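Local coordinates for protein rhizobiales Sp. Pch2 (Marine metagenome, PDB 6PB3) that is a Trip13/Pch2-like AAA+ ATPase that probably remodels HORMA domain proteins to regulate cGAS-like enzymes in bacteriophage immunity, at residues V30-D33 with T34-S37; Y264-F268 with S269-Q273. All blocks are in the same frame, centred on the assembly; numbering follows the deposited sequence.

Both contacts are helix starts, and they come in series along the chain. Contact 1 (30-33 with 34-37) begins helix 33-47, ahead of the strand, loop and helix that carry a P-loop-like pattern at Gly81 to Thr88. Contact 2 (264-268 with 269-273) begins helix 268-283 in the C-terminal group of helices, which resembles the small lid of AAA+ proteins. Their centres are about 15 Å apart, yet they touch: Phe268 CZ lies 3.8 Å from Leu32 CD2. Helix 228-239 also borders both, through Gln230. The two helix starts therefore meet across the interface of core and lid, a boundary that commonly shifts with nucleotide state in AAA+ enzymes.

Contact 1 (V30-D33 with T34-S37); sequences VGLD and THKS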
loop_
_atom_site.group_PDB
_atom_site.type_symbol
_atom_site.label_atom_id
_atom_site.label_comp_id
_atom_site.label_asym_id
_atom_site.label_seq_id
_atom_site.Cartn_x
_atom_site.Cartn_y
_atom_site.Cartn_z
ATOM N N VAL A 30 33.531 -10.243 10.393
ATOM C CA VAL A 30 33.510 -9.995 11.828
ATOM C C VAL A 30 32.091 -9.715 12.276
ATOM O O VAL A 30 31.265 -9.191 11.521
ATOM C CB VAL A 30 34.432 -8.837 12.250
ATOM C CG1 VAL A 30 34.823 -9.003 13.712
ATOM C CG2 VAL A 30 35.635 -8.787 11.363
ATOM N N GLY A 31 31.819 -10.071 13.527
ATOM C CA GLY A 31 30.496 -9.968 14.078
ATOM C C GLY A 31 29.548 -11.059 13.651
ATOM O O GLY A 31 28.369 -10.994 14.011
ATOM N N LEU A 32 30.015 -12.056 12.899
ATOM C CA LEU A 32 29.180 -13.166 12.451
ATOM C C LEU A 32 29.566 -14.498 13.096
ATOM O O LEU A 32 29.238 -15.561 12.552
ATOM C CB LEU A 32 29.247 -13.284 10.926
ATOM C CG LEU A 32 28.767 -12.023 10.204
ATOM C CD1 LEU A 32 29.057 -12.101 8.726
ATOM C CD2 LEU A 32 27.265 -11.755 10.470
ATOM N N ASP A 33 30.257 -14.466 14.241
ATOM C CA ASP A 33 30.805 -15.696 14.813
ATOM C C ASP A 33 29.708 -16.718 15.078
ATOM O O ASP A 33 29.859 -17.904 14.761
ATOM C CB ASP A 33 31.576 -15.390 16.101
ATOM C CG ASP A 33 32.915 -14.701 15.842
ATOM O OD1 ASP A 33 33.517 -14.931 14.765
ATOM O OD2 ASP A 33 33.374 -13.935 16.722
ATOM N N THR A 34 28.584 -16.266 15.628
ATOM C CA THR A 34 27.466 -17.161 15.883
ATOM C C THR A 34 26.893 -17.712 14.581
ATOM O O THR A 34 26.582 -18.905 14.489
ATOM C CB THR A 34 26.396 -16.416 16.677
ATOM O OG1 THR A 34 25.798 -15.415 15.842
ATOM C CG2 THR A 34 27.045 -15.716 17.871
ATOM N N HIS A 35 26.739 -16.859 13.563
ATOM C CA HIS A 35 26.190 -17.336 12.293
ATOM C C HIS A 35 27.110 -18.363 11.638
ATOM O O HIS A 35 26.633 -19.336 11.035
ATOM C CB HIS A 35 25.934 -16.160 11.346
ATOM C CG HIS A 35 25.151 -15.041 11.964
ATOM N ND1 HIS A 35 25.679 -14.215 12.931
ATOM C CD2 HIS A 35 23.874 -14.625 11.770
ATOM C CE1 HIS A 35 24.770 -13.326 13.294
ATOM N NE2 HIS A 35 23.666 -13.553 12.605
ATOM N N LYS A 36 28.431 -18.160 11.755
ATOM C CA LYS A 36 29.425 -19.099 11.227
ATOM C C LYS A 36 29.310 -20.453 11.892
ATOM O O LYS A 36 29.284 -21.492 11.219
ATOM C CB LYS A 36 30.853 -18.577 11.463
ATOM C CG LYS A 36 31.294 -17.330 10.715
ATOM C CD LYS A 36 32.749 -16.973 11.134
ATOM C CE LYS A 36 33.238 -15.686 10.511
ATOM N NZ LYS A 36 34.532 -15.203 11.122
ATOM N N SER A 37 29.302 -20.454 13.226
ATOM C CA SER A 37 29.212 -21.690 13.998
ATOM C C SER A 37 27.940 -22.467 13.670
ATOM O O SER A 37 27.980 -23.681 13.441
ATOM C CB SER A 37 29.265 -21.361 15.492
ATOM O OG SER A 37 28.826 -22.450 16.281
#
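Two backbone bonds of the i to i+4 type start helix 33-47 behind its N-cap residue Leu32: Lys36 N donates to Leu32 O over 2.8 Å, with an N-H...O angle of 161°, and Ser37 N donates to Asp33 O over 3.0 Å. The same Leu32 carbonyl oxygen sits at the edge of the His35 ring, in its plane, while the Leu32 side chain takes a face. Methyl CD2 lies 4.1 Å from the centroid of the His35 ring and 23° off its normal, a CH-pi contact displaced toward ND1. His35 CG stands anti to its own carbonyl carbon (chi1 -50°), which swings the imidazole back along the chain to Leu32. Val30 to Asp33 read VGLD, a sequence that resembles the short segment leading into the AAA+ core in many relatives; Gly31 makes the turn there with positive phi. Within this core the His35 ring also meets Phe223, and its NE2 makes a weak hydrogen bond to Thr222 O, joining the helix start to strand 219-223. Lys36 lies on another side of the turn: its CG passes 3.3 Å from Leu32 O, and the extended chain carries NZ alongside Asp33, where OD1 is a long salt-bridge partner at 3.8 Å. Firmer ties for that ammonium are hydrogen bonds to the carbonyl oxygens of Leu26 and Leu29, at the end of helix 20-28 and just beyond it.

Contact 2 (Y264-F268 with S269-Q273); sequences YGFTF and SDLTQ
A capping box formed by Thr267 and Asp270 opens helix 268-283, in the helical region that resembles the AAA+ lid. Two reciprocal bonds define it. Asp270 N donates to Thr267 OG1 over 2.9 Å, and Thr267 N donates to Asp270 OD2 over 3.1 Å with an N-H...O angle of 169°. The second bond reaches its oxygen from above, 46° out of the carboxylate plane. Thr267 can serve as the cap because its OG1 stands between its backbone N and carbonyl carbon (chi1 67°), turned to the first turn of the helix. The other carboxylate oxygen, Asp270 OD1, is held by Thr304 and by a salt bridge to Arg274, so the group is gripped from both ends.

Beside the box, the ring of Phe266 lies almost perpendicular to the Asp270 carboxylate and meets that residue through its methylene, with Phe266 CD2 3.5 Å from Asp270 CB. The same ring atom touches a methyl of Leu271, CD2 to CD2 at 4.0 Å, an apolar touch beside the cap; Met301 also packs on the Phe266 side chain. Backbone bonds then carry the helix on: Leu271 N to Thr267 O at 3.2 Å, and Thr272 N to Phe268 O at 3.0 Å. One turn on from Ser269, Gln273 NE2 reaches the carbonyl oxygens of Arg214 and Ala217 of a neighbouring subunit, while its OE1 accepts from Ser269 OG over 2.6 Å.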
loop_
_atom_site.group_PDB
_atom_site.type_symbol
_atom_site.label_atom_id
_atom_site.label_comp_id
_atom_site.label_asym_id
_atom_site.label_seq_id
_atom_site.Cartn_x
_atom_site.Cartn_y
_atom_site.Cartn_z
ATOM N N TYR A 264 15.921 2.007 15.978
ATOM C CA TYR A 264 16.652 0.916 15.348
ATOM C C TYR A 264 18.121 1.305 15.227
ATOM O O TYR A 264 18.457 2.483 15.093
ATOM C CB TYR A 264 16.066 0.583 13.965
ATOM C CG TYR A 264 15.837 1.803 13.098
ATOM C CD1 TYR A 264 16.882 2.368 12.375
ATOM C CD2 TYR A 264 14.577 2.393 12.997
ATOM C CE1 TYR A 264 16.685 3.481 11.584
ATOM C CE2 TYR A 264 14.374 3.512 12.203
ATOM C CZ TYR A 264 15.434 4.051 11.500
ATOM O OH TYR A 264 15.250 5.160 10.706
ATOM N N GLY A 265 19.004 0.314 15.286
ATOM C CA GLY A 265 20.432 0.554 15.211
ATOM C C GLY A 265 20.989 0.375 13.807
ATOM O O GLY A 265 20.260 0.180 12.834
ATOM N N PHE A 266 22.320 0.458 13.708
ATOM C CA PHE A 266 22.987 0.213 12.434
ATOM C C PHE A 266 22.770 -1.229 11.975
ATOM O O PHE A 266 22.707 -2.162 12.780
ATOM C CB PHE A 266 24.496 0.467 12.546
ATOM C CG PHE A 266 24.901 1.916 12.490
ATOM C CD1 PHE A 266 24.164 2.887 13.127
ATOM C CD2 PHE A 266 26.058 2.291 11.820
ATOM C CE1 PHE A 266 24.563 4.225 13.089
ATOM C CE2 PHE A 266 26.460 3.608 11.777
ATOM C CZ PHE A 266 25.708 4.583 12.408
ATOM N N THR A 267 22.669 -1.410 10.661
ATOM C CA THR A 267 22.805 -2.735 10.086
ATOM C C THR A 267 24.283 -3.122 10.040
ATOM O O THR A 267 25.170 -2.326 10.360
ATOM C CB THR A 267 22.205 -2.789 8.678
ATOM O OG1 THR A 267 22.973 -1.972 7.786
ATOM C CG2 THR A 267 20.752 -2.276 8.666
ATOM N N PHE A 268 24.536 -4.380 9.659
ATOM C CA PHE A 268 25.902 -4.824 9.397
ATOM C C PHE A 268 26.503 -4.037 8.241
ATOM O O PHE A 268 27.682 -3.663 8.271
ATOM C CB PHE A 268 25.924 -6.333 9.080
ATOM C CG PHE A 268 25.869 -7.246 10.308
ATOM C CD1 PHE A 268 26.959 -7.354 11.161
ATOM C CD2 PHE A 268 24.743 -8.011 10.568
ATOM C CE1 PHE A 268 26.920 -8.212 12.271
ATOM C CE2 PHE A 268 24.694 -8.886 11.683
ATOM C CZ PHE A 268 25.789 -8.971 12.534
ATOM N N SER A 269 25.705 -3.800 7.200
ATOM C CA SER A 269 26.121 -2.944 6.090
ATOM C C SER A 269 26.488 -1.541 6.554
ATOM O O SER A 269 27.504 -0.986 6.120
ATOM C CB SER A 269 25.004 -2.869 5.057
ATOM O OG SER A 269 25.418 -2.078 3.970
ATOM N N ASP A 270 25.645 -0.921 7.389
ATOM C CA ASP A 270 25.982 0.404 7.915
ATOM C C ASP A 270 27.345 0.408 8.607
ATOM O O ASP A 270 28.069 1.408 8.552
ATOM C CB ASP A 270 24.897 0.888 8.879
ATOM C CG ASP A 270 23.543 1.121 8.186
ATOM O OD1 ASP A 270 23.516 1.302 6.939
ATOM O OD2 ASP A 270 22.507 1.161 8.897
ATOM N N LEU A 271 27.730 -0.700 9.248
ATOM C CA LEU A 271 29.048 -0.707 9.877
ATOM C C LEU A 271 30.156 -0.889 8.843
ATOM O O LEU A 271 31.159 -0.172 8.871
ATOM C CB LEU A 271 29.128 -1.803 10.949
ATOM C CG LEU A 271 28.235 -1.616 12.184
ATOM C CD1 LEU A 271 28.212 -2.876 13.041
ATOM C CD2 LEU A 271 28.700 -0.405 13.002
ATOM N N THR A 272 30.006 -1.855 7.938
ATOM C CA THR A 272 31.132 -2.271 7.106
ATOM C C THR A 272 31.265 -1.437 5.844
ATOM O O THR A 272 32.387 -1.205 5.389
ATOM C CB THR A 272 31.013 -3.757 6.726
ATOM O OG1 THR A 272 29.786 -3.996 6.012
ATOM C CG2 THR A 272 31.042 -4.663 7.972
ATOM N N GLN A 273 30.151 -0.977 5.270
ATOM C CA GLN A 273 30.188 -0.228 4.015
ATOM C C GLN A 273 30.047 1.281 4.189
ATOM O O GLN A 273 30.240 2.022 3.208
ATOM C CB GLN A 273 29.088 -0.741 3.072
ATOM C CG GLN A 273 29.262 -2.242 2.670
ATOM C CD GLN A 273 28.134 -2.708 1.766
ATOM O OE1 GLN A 273 27.050 -3.035 2.240
ATOM N NE2 GLN A 273 28.367 -2.698 0.466
#